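Local coordinates for iron Super-Oxide Dismutase (Plasmodium knowlesi, PDB 2AWP) that catalyses the dismutation of superoxide radicals to hydrogen peroxide and dioxygen, using a bound iron ion, at the interface of chains A and B. Sequence-based numbering; all coordinates share one arbitrary frame. Chains: chain A/B, Iron Super-Oxide Dismutase.

The interface of chains A and B. Residues chain A 26, 31, 162, 166; chain B 161, 165, 170.
B:Glu161 reaches across the dimer interface with an extended side chain and grips A:His162, an iron ligand in this family, through both carboxylate oxygens. B:Glu161 OE2 receives the imidazole N-H of A:His162 ND1 at 2.6 Å; the bond is nearly straight (173° at H), lies in the ring plane and meets OE2 on its syn side. B:Glu161 OE1 accepts the backbone N of A:His162 at 2.9 Å, approached from above the carboxylate plane. With CG set between backbone N and carbonyl carbon (chi1 63°), the A:His162 ring presents ND1 on the same side as its own amide, and the carboxylate, turned 68° from the ring, can grip both.

Another polar link joins A:His31 NE2 to the phenol OH of B:Tyr165 at 2.7 Å. A water bridges the same OH to the carbonyl O of A:His162, 3.0 Å from each oxygen.

A:His162 CB lies over one face of the B:Tyr165 ring, 3.5 Å from CZ, while A:Ile166 CG1 comes in the ring plane to the edge at CE2. B:Asn170 lays CB over the A:His31 imidazole near NE2 and CE1, on the face opposite A:His162, and points OD1 at the edge of the A:Phe26 ring, 3.3 Å from CD1.

The Glu-His and His-Tyr pairs, characteristic of dimeric iron and manganese superoxide dismutases, join the subunits beside the active site. B:Glu161 holds the ring's rotation through ND1 and may polarise it, so dimerisation probably helps order the metal site.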
loop_
_atom_site.group_PDB
_atom_site.type_symbol
_atom_site.label_atom_id
_atom_site.label_comp_id
_atom_site.label_asym_id
_atom_site.label_seq_id
_atom_site.Cartn_x
_atom_site.Cartn_y
_atom_site.Cartn_z
ATOM N N PHE A 26 -6.757 -14.162 -6.249
ATOM C CA PHE A 26 -6.146 -13.606 -5.025
ATOM C C PHE A 26 -6.933 -12.421 -4.422
ATOM O O PHE A 26 -7.189 -12.369 -3.214
ATOM C CB PHE A 26 -4.658 -13.242 -5.265
ATOM C CG PHE A 26 -3.745 -14.435 -5.381
ATOM C CD1 PHE A 26 -3.232 -15.044 -4.249
ATOM C CD2 PHE A 26 -3.434 -14.982 -6.632
ATOM C CE1 PHE A 26 -2.401 -16.185 -4.342
ATOM C CE2 PHE A 26 -2.602 -16.133 -6.751
ATOM C CZ PHE A 26 -2.075 -16.733 -5.596
ATOM N N HIS A 31 -7.753 -11.629 -0.477
ATOM C CA HIS A 31 -7.888 -10.308 0.141
ATOM C C HIS A 31 -9.304 -9.986 0.614
ATOM O O HIS A 31 -9.525 -9.776 1.817
ATOM C CB HIS A 31 -7.317 -9.186 -0.785
ATOM C CG HIS A 31 -5.830 -9.279 -0.992
ATOM N ND1 HIS A 31 -4.915 -8.871 -0.038
ATOM C CD2 HIS A 31 -5.099 -9.763 -2.029
ATOM C CE1 HIS A 31 -3.690 -9.038 -0.507
ATOM N NE2 HIS A 31 -3.772 -9.576 -1.711
ATOM N N HIS A 162 -1.683 -4.921 -4.736
ATOM C CA HIS A 162 -2.241 -6.263 -5.020
ATOM C C HIS A 162 -3.290 -6.247 -6.119
ATOM O O HIS A 162 -3.546 -7.279 -6.733
ATOM C CB HIS A 162 -2.781 -6.959 -3.756
ATOM C CG HIS A 162 -3.933 -6.256 -3.106
ATOM N ND1 HIS A 162 -3.864 -5.753 -1.827
ATOM C CD2 HIS A 162 -5.187 -5.978 -3.548
ATOM C CE1 HIS A 162 -5.014 -5.191 -1.512
ATOM N NE2 HIS A 162 -5.833 -5.329 -2.527
ATOM N N ILE A 166 0.410 -8.720 -9.984
ATOM C CA ILE A 166 0.482 -10.009 -10.740
ATOM C C ILE A 166 0.557 -9.753 -12.259
ATOM O O ILE A 166 1.383 -10.333 -12.981
ATOM C CB ILE A 166 -0.760 -10.907 -10.405
ATOM C CG1 ILE A 166 -0.755 -11.236 -8.912
ATOM C CG2 ILE A 166 -0.743 -12.241 -11.209
ATOM C CD1 ILE A 166 -2.082 -11.848 -8.372
ATOM N N GLU B 161 3.389 -3.969 -0.412
ATOM C CA GLU B 161 3.062 -5.155 -1.191
ATOM C C GLU B 161 4.051 -5.491 -2.287
ATOM O O GLU B 161 4.325 -6.660 -2.481
ATOM C CB GLU B 161 1.629 -5.084 -1.726
ATOM C CG GLU B 161 0.636 -5.238 -0.593
ATOM C CD GLU B 161 -0.813 -5.120 -1.025
ATOM O OE1 GLU B 161 -1.113 -4.335 -1.946
ATOM O OE2 GLU B 161 -1.644 -5.792 -0.397
ATOM N N TYR B 165 4.987 -9.333 -3.200
ATOM C CA TYR B 165 3.834 -9.843 -3.928
ATOM C C TYR B 165 4.214 -10.840 -5.031
ATOM O O TYR B 165 3.430 -11.758 -5.346
ATOM C CB TYR B 165 2.909 -8.733 -4.469
ATOM C CG TYR B 165 1.466 -9.158 -4.368
ATOM C CD1 TYR B 165 0.814 -9.107 -3.137
ATOM C CD2 TYR B 165 0.766 -9.651 -5.479
ATOM C CE1 TYR B 165 -0.491 -9.550 -2.973
ATOM C CE2 TYR B 165 -0.588 -10.081 -5.336
ATOM C CZ TYR B 165 -1.185 -10.033 -4.072
ATOM O OH TYR B 165 -2.459 -10.469 -3.879
ATOM N N ASN B 170 -0.378 -12.743 -1.450
ATOM C CA ASN B 170 -1.018 -12.162 -0.274
ATOM C C ASN B 170 -0.381 -12.628 1.050
ATOM O O ASN B 170 -0.703 -12.104 2.121
ATOM C CB ASN B 170 -2.504 -12.542 -0.269
ATOM C CG ASN B 170 -2.721 -14.043 -0.146
ATOM O OD1 ASN B 170 -2.440 -14.796 -1.058
ATOM N ND2 ASN B 170 -3.211 -14.478 1.000
HETATM O O HOH W 1 -4.711 -9.806 -5.717
#